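Local coordinates for ABC transporter, solute-binding protein (Staphylococcus aureus, PDB 6LKK) that binds glucose 6-phosphate as an extracellular solute-binding lipoprotein and probably serves as the sugar-phosphate sensor of a two-component signalling system, at residues A[239-253]-A[256-270]. Numbering follows the deposited sequence.
Sequences SRSVQQRLVAEFDAK and RKDVSEQSDQSIENL
Val-247 of helix 240-250 packs tightly against the loop that returns over it: its CG2 lies 3.7 Å from CG1 of Val-259, and its CG1 touches both Ser-260 O and Gln-262 CB. Beside this apolar pair, Gln-244 meets Ser-260 twice, OE1 accepting from the backbone N at 3.0 Å (N-H...O angle 171°) while NE2 donates to OG. At the C-terminal end of the helix, Gln-262 runs extended, CG anti to its backbone N (chi1 -173°), which brings NE2 to Ala-248 O and, at 2.9 Å, to Asp-251 OD1. Asp-264 N reaches the same OD1 from the opposite face of the carboxylate at 3.1 Å. Asp-251, with positive phi where the helix stops, thus anchors the loop at the first residue of the type II' turn 264-267 of this periplasmic-binding-protein fold; its OD2 pairs with Arg-193 of helix 189-197, and two waters on its wet flank link it to Asp-264. Lys-253 NZ donates to Glu-268 O and also bridges to Glu-189. The far end is looser: Arg-256, its guanidinium face over the Arg-240 backbone, grips both Asp-258 oxygens side-on, whereas exposed Arg-240 touches that carboxylate only through CG and CD, without pairing, its NH1 reaching Asp-258 O through a water.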
loop_
_atom_site.group_PDB
_atom_site.type_symbol
_atom_site.label_atom_id
_atom_site.label_comp_id
_atom_site.label_asym_id
_atom_site.label_seq_id
_atom_site.Cartn_x
_atom_site.Cartn_y
_atom_site.Cartn_z
ATOM N N SER A 239 -3.918 12.622 -12.704
ATOM C CA SER A 239 -4.199 14.014 -13.012
ATOM C C SER A 239 -4.392 14.826 -11.734
ATOM O O SER A 239 -4.675 14.292 -10.659
ATOM C CB SER A 239 -5.445 14.129 -13.891
ATOM O OG SER A 239 -6.617 13.808 -13.162
ATOM N N ARG A 240 -4.248 16.146 -11.869
ATOM C CA ARG A 240 -4.378 17.026 -10.713
ATOM C C ARG A 240 -5.777 16.945 -10.111
ATOM O O ARG A 240 -5.930 16.789 -8.894
ATOM C CB ARG A 240 -4.048 18.469 -11.102
ATOM C CG ARG A 240 -4.017 19.427 -9.906
ATOM C CD ARG A 240 -4.115 20.890 -10.319
ATOM N NE ARG A 240 -5.281 21.137 -11.162
ATOM C CZ ARG A 240 -6.538 21.150 -10.727
ATOM N NH1 ARG A 240 -6.814 20.930 -9.447
ATOM N NH2 ARG A 240 -7.527 21.378 -11.579
ATOM N N SER A 241 -6.816 17.060 -10.942
ATOM C CA SER A 241 -8.167 17.142 -10.392
ATOM C C SER A 241 -8.557 15.844 -9.696
ATOM O O SER A 241 -9.203 15.870 -8.644
ATOM C CB SER A 241 -9.172 17.494 -11.490
ATOM O OG SER A 241 -9.261 16.473 -12.465
ATOM N N VAL A 242 -8.160 14.701 -10.254
ATOM C CA VAL A 242 -8.504 13.424 -9.638
ATOM C C VAL A 242 -7.691 13.208 -8.366
ATOM O O VAL A 242 -8.223 12.763 -7.342
ATOM C CB VAL A 242 -8.306 12.280 -10.648
ATOM C CG1 VAL A 242 -8.476 10.923 -9.983
ATOM C CG2 VAL A 242 -9.287 12.434 -11.801
ATOM N N GLN A 243 -6.393 13.518 -8.407
ATOM C CA GLN A 243 -5.575 13.425 -7.201
ATOM C C GLN A 243 -6.117 14.337 -6.107
ATOM O O GLN A 243 -6.144 13.962 -4.929
ATOM C CB GLN A 243 -4.125 13.780 -7.530
ATOM C CG GLN A 243 -3.407 12.748 -8.391
ATOM C CD GLN A 243 -2.687 11.691 -7.576
ATOM O OE1 GLN A 243 -2.024 11.997 -6.584
ATOM N NE2 GLN A 243 -2.809 10.435 -7.996
ATOM N N GLN A 244 -6.559 15.539 -6.484
ATOM C CA GLN A 244 -7.140 16.467 -5.518
ATOM C C GLN A 244 -8.408 15.888 -4.901
ATOM O O GLN A 244 -8.658 16.061 -3.700
ATOM C CB GLN A 244 -7.425 17.802 -6.206
ATOM C CG GLN A 244 -8.001 18.883 -5.307
ATOM C CD GLN A 244 -6.983 19.457 -4.335
ATOM O OE1 GLN A 244 -5.791 19.515 -4.625
ATOM N NE2 GLN A 244 -7.456 19.889 -3.175
ATOM N N ARG A 245 -9.217 15.192 -5.705
ATOM C CA ARG A 245 -10.422 14.557 -5.181
ATOM C C ARG A 245 -10.079 13.469 -4.172
ATOM O O ARG A 245 -10.757 13.325 -3.149
ATOM C CB ARG A 245 -11.251 13.972 -6.325
ATOM C CG ARG A 245 -12.127 14.973 -7.063
ATOM C CD ARG A 245 -12.876 14.283 -8.191
ATOM N NE ARG A 245 -12.487 14.801 -9.501
ATOM C CZ ARG A 245 -12.548 14.110 -10.637
ATOM N NH1 ARG A 245 -12.971 12.851 -10.644
ATOM N NH2 ARG A 245 -12.171 14.680 -11.773
ATOM N N LEU A 246 -9.038 12.679 -4.449
ATOM C CA LEU A 246 -8.641 11.628 -3.517
ATOM C C LEU A 246 -8.126 12.217 -2.211
ATOM O O LEU A 246 -8.401 11.685 -1.131
ATOM C CB LEU A 246 -7.584 10.731 -4.161
ATOM C CG LEU A 246 -8.072 9.865 -5.324
ATOM C CD1 LEU A 246 -6.903 9.214 -6.046
ATOM C CD2 LEU A 246 -9.042 8.804 -4.818
ATOM N N VAL A 247 -7.374 13.315 -2.289
ATOM C CA VAL A 247 -6.907 13.989 -1.081
ATOM C C VAL A 247 -8.092 14.509 -0.277
ATOM O O VAL A 247 -8.197 14.279 0.935
ATOM C CB VAL A 247 -5.932 15.122 -1.451
ATOM C CG1 VAL A 247 -5.622 16.000 -0.246
ATOM C CG2 VAL A 247 -4.648 14.545 -2.023
ATOM N N ALA A 248 -9.005 15.219 -0.942
ATOM C CA ALA A 248 -10.115 15.851 -0.237
ATOM C C ALA A 248 -11.006 14.821 0.443
ATOM O O ALA A 248 -11.411 15.006 1.597
ATOM C CB ALA A 248 -10.931 16.701 -1.210
ATOM N N GLU A 249 -11.319 13.727 -0.250
ATOM C CA GLU A 249 -12.303 12.786 0.268
ATOM C C GLU A 249 -11.699 11.779 1.241
ATOM O O GLU A 249 -12.375 11.377 2.195
ATOM C CB GLU A 249 -12.983 12.047 -0.885
ATOM C CG GLU A 249 -13.956 10.970 -0.427
ATOM C CD GLU A 249 -14.889 10.512 -1.531
ATOM O OE1 GLU A 249 -15.778 9.680 -1.249
ATOM O OE2 GLU A 249 -14.738 10.983 -2.678
ATOM N N PHE A 250 -10.445 11.370 1.034
ATOM C CA PHE A 250 -9.861 10.272 1.794
ATOM C C PHE A 250 -8.649 10.653 2.630
ATOM O O PHE A 250 -8.087 9.779 3.300
ATOM C CB PHE A 250 -9.447 9.137 0.848
ATOM C CG PHE A 250 -10.587 8.520 0.097
ATOM C CD1 PHE A 250 -11.376 7.547 0.687
ATOM C CD2 PHE A 250 -10.857 8.894 -1.208
ATOM C CE1 PHE A 250 -12.420 6.969 -0.008
ATOM C CE2 PHE A 250 -11.898 8.320 -1.908
ATOM C CZ PHE A 250 -12.681 7.356 -1.308
ATOM N N ASP A 251 -8.216 11.913 2.613
ATOM C CA ASP A 251 -6.918 12.275 3.179
ATOM C C ASP A 251 -5.804 11.463 2.531
ATOM O O ASP A 251 -4.817 11.103 3.178
ATOM C CB ASP A 251 -6.888 12.089 4.701
ATOM C CG ASP A 251 -7.908 12.949 5.415
ATOM O OD1 ASP A 251 -7.812 14.193 5.322
ATOM O OD2 ASP A 251 -8.807 12.381 6.068
ATOM N N ALA A 252 -5.970 11.138 1.253
ATOM C CA ALA A 252 -4.882 10.528 0.511
ATOM C C ALA A 252 -3.707 11.493 0.456
ATOM O O ALA A 252 -3.850 12.698 0.669
ATOM C CB ALA A 252 -5.327 10.159 -0.903
ATOM N N LYS A 253 -2.531 10.946 0.174
ATOM C CA LYS A 253 -1.324 11.742 -0.009
ATOM C C LYS A 253 -0.969 11.705 -1.490
ATOM O O LYS A 253 -0.513 10.677 -2.004
ATOM C CB LYS A 253 -0.194 11.225 0.876
ATOM C CG LYS A 253 -0.431 11.526 2.352
ATOM C CD LYS A 253 0.652 10.945 3.241
ATOM C CE LYS A 253 0.559 11.492 4.660
ATOM N NZ LYS A 253 -0.731 11.160 5.325
ATOM N N ARG A 256 1.465 14.398 -6.590
ATOM C CA ARG A 256 1.686 15.601 -7.381
ATOM C C ARG A 256 2.076 16.790 -6.507
ATOM O O ARG A 256 1.645 16.914 -5.358
ATOM C CB ARG A 256 0.433 15.955 -8.182
ATOM C CG ARG A 256 0.063 14.939 -9.249
ATOM C CD ARG A 256 -1.186 15.382 -10.000
ATOM N NE ARG A 256 -0.981 16.623 -10.748
ATOM C CZ ARG A 256 -0.804 16.710 -12.066
ATOM N NH1 ARG A 256 -0.806 15.629 -12.836
ATOM N NH2 ARG A 256 -0.627 17.897 -12.620
ATOM N N LYS A 257 2.888 17.679 -7.088
ATOM C CA LYS A 257 3.276 18.916 -6.415
ATOM C C LYS A 257 2.118 19.900 -6.314
ATOM O O LYS A 257 2.060 20.688 -5.363
ATOM C CB LYS A 257 4.430 19.586 -7.164
ATOM C CG LYS A 257 5.721 18.794 -7.239
ATOM C CD LYS A 257 6.594 19.334 -8.366
ATOM C CE LYS A 257 8.052 19.453 -7.967
ATOM N NZ LYS A 257 8.877 19.949 -9.107
ATOM N N ASP A 258 1.205 19.890 -7.287
ATOM C CA ASP A 258 0.163 20.904 -7.400
ATOM C C ASP A 258 -1.157 20.451 -6.789
ATOM O O ASP A 258 -2.229 20.881 -7.231
ATOM C CB ASP A 258 -0.038 21.300 -8.865
ATOM C CG ASP A 258 -0.365 20.118 -9.757
ATOM O OD1 ASP A 258 -0.434 18.982 -9.248
ATOM O OD2 ASP A 258 -0.547 20.324 -10.977
ATOM N N VAL A 259 -1.099 19.599 -5.770
ATOM C CA VAL A 259 -2.284 19.081 -5.102
ATOM C C VAL A 259 -2.144 19.320 -3.606
ATOM O O VAL A 259 -1.048 19.195 -3.045
ATOM C CB VAL A 259 -2.493 17.582 -5.405
ATOM C CG1 VAL A 259 -3.595 16.990 -4.530
ATOM C CG2 VAL A 259 -2.825 17.394 -6.876
ATOM N N SER A 260 -3.261 19.654 -2.963
ATOM C CA SER A 260 -3.260 19.960 -1.541
ATOM C C SER A 260 -2.693 18.807 -0.724
ATOM O O SER A 260 -2.733 17.641 -1.130
ATOM C CB SER A 260 -4.681 20.254 -1.056
ATOM O OG SER A 260 -5.235 21.367 -1.726
ATOM N N GLU A 261 -2.162 19.155 0.444
ATOM C CA GLU A 261 -1.892 18.208 1.513
ATOM C C GLU A 261 -3.021 18.309 2.530
ATOM O O GLU A 261 -3.372 19.410 2.966
ATOM C CB GLU A 261 -0.547 18.495 2.179
ATOM C CG GLU A 261 0.647 18.358 1.253
ATOM C CD GLU A 261 1.936 18.854 1.882
ATOM O OE1 GLU A 261 1.926 19.203 3.082
ATOM O OE2 GLU A 261 2.964 18.901 1.173
ATOM N N GLN A 262 -3.596 17.166 2.892
ATOM C CA GLN A 262 -4.699 17.120 3.839
ATOM C C GLN A 262 -4.498 15.928 4.759
ATOM O O GLN A 262 -4.251 14.815 4.286
ATOM C CB GLN A 262 -6.041 17.013 3.110
ATOM C CG GLN A 262 -7.263 17.123 4.000
ATOM C CD GLN A 262 -8.553 16.957 3.221
ATOM O OE1 GLN A 262 -8.861 17.756 2.334
ATOM N NE2 GLN A 262 -9.306 15.910 3.533
ATOM N N SER A 263 -4.605 16.161 6.067
ATOM C CA SER A 263 -4.407 15.110 7.059
ATOM C C SER A 263 -5.347 15.394 8.234
ATOM O O SER A 263 -4.937 15.703 9.352
ATOM C CB SER A 263 -2.944 15.031 7.501
ATOM O OG SER A 263 -2.437 16.313 7.828
ATOM N N ASP A 264 -6.647 15.281 7.970
ATOM C CA ASP A 264 -7.648 15.591 8.981
ATOM C C ASP A 264 -7.504 14.682 10.195
ATOM O O ASP A 264 -7.183 13.496 10.075
ATOM C CB ASP A 264 -9.056 15.443 8.399
ATOM C CG ASP A 264 -9.409 16.552 7.434
ATOM O OD1 ASP A 264 -8.601 17.492 7.286
ATOM O OD2 ASP A 264 -10.497 16.482 6.824
ATOM N N GLN A 265 -7.750 15.252 11.370
ATOM C CA GLN A 265 -7.859 14.493 12.623
ATOM C C GLN A 265 -6.532 13.777 12.864
ATOM O O GLN A 265 -5.474 14.422 12.775
ATOM C CB GLN A 265 -9.091 13.604 12.540
ATOM C CG GLN A 265 -10.392 14.387 12.406
ATOM C CD GLN A 265 -11.608 13.491 12.300
ATOM O OE1 GLN A 265 -11.814 12.821 11.288
ATOM N NE2 GLN A 265 -12.421 13.474 13.349
ATOM N N SER A 266 -6.525 12.477 13.168
ATOM C CA SER A 266 -5.309 11.816 13.626
ATOM C C SER A 266 -4.378 11.403 12.491
ATOM O O SER A 266 -3.276 10.920 12.769
ATOM C CB SER A 266 -5.663 10.583 14.462
ATOM O OG SER A 266 -6.099 9.516 13.640
ATOM N N ILE A 267 -4.786 11.569 11.231
ATOM C CA ILE A 267 -3.862 11.359 10.125
ATOM C C ILE A 267 -2.757 12.402 10.222
ATOM O O ILE A 267 -3.005 13.565 10.566
ATOM C CB ILE A 267 -4.596 11.449 8.775
ATOM C CG1 ILE A 267 -5.767 10.457 8.716
ATOM C CG2 ILE A 267 -3.629 11.210 7.619
ATOM C CD1 ILE A 267 -5.361 9.001 8.698
ATOM N N GLU A 268 -1.526 11.995 9.927
ATOM C CA GLU A 268 -0.379 12.885 10.032
ATOM C C GLU A 268 0.113 13.300 8.652
ATOM O O GLU A 268 0.121 12.498 7.711
ATOM C CB GLU A 268 0.766 12.224 10.807
ATOM C CG GLU A 268 0.443 11.933 12.269
ATOM C CD GLU A 268 0.438 13.173 13.149
ATOM O OE1 GLU A 268 0.731 14.278 12.648
ATOM O OE2 GLU A 268 0.141 13.036 14.355
ATOM N N ASN A 269 0.514 14.564 8.548
ATOM C CA ASN A 269 1.244 15.056 7.392
ATOM C C ASN A 269 2.620 14.402 7.341
ATOM O O ASN A 269 3.200 14.053 8.372
ATOM C CB ASN A 269 1.378 16.578 7.476
ATOM C CG ASN A 269 2.027 17.184 6.250
ATOM O OD1 ASN A 269 3.245 17.127 6.083
ATOM N ND2 ASN A 269 1.216 17.795 5.395
ATOM N N LEU A 270 3.143 14.231 6.124
ATOM C CA LEU A 270 4.442 13.582 5.973
ATOM C C LEU A 270 5.512 14.272 6.809
ATOM O O LEU A 270 6.407 13.613 7.350
ATOM C CB LEU A 270 4.861 13.556 4.504
ATOM C CG LEU A 270 4.230 12.482 3.617
ATOM C CD1 LEU A 270 4.728 12.652 2.192
ATOM C CD2 LEU A 270 4.540 11.075 4.121
HETATM O O HOH W 1 -5.014 20.672 -7.032
HETATM O O HOH W 2 -3.000 12.540 4.443
HETATM O O HOH W 3 -8.965 11.735 8.724
HETATM O O HOH W 4 -11.113 13.922 5.992
HETATM O O HOH W 5 -2.384 14.690 1.837
#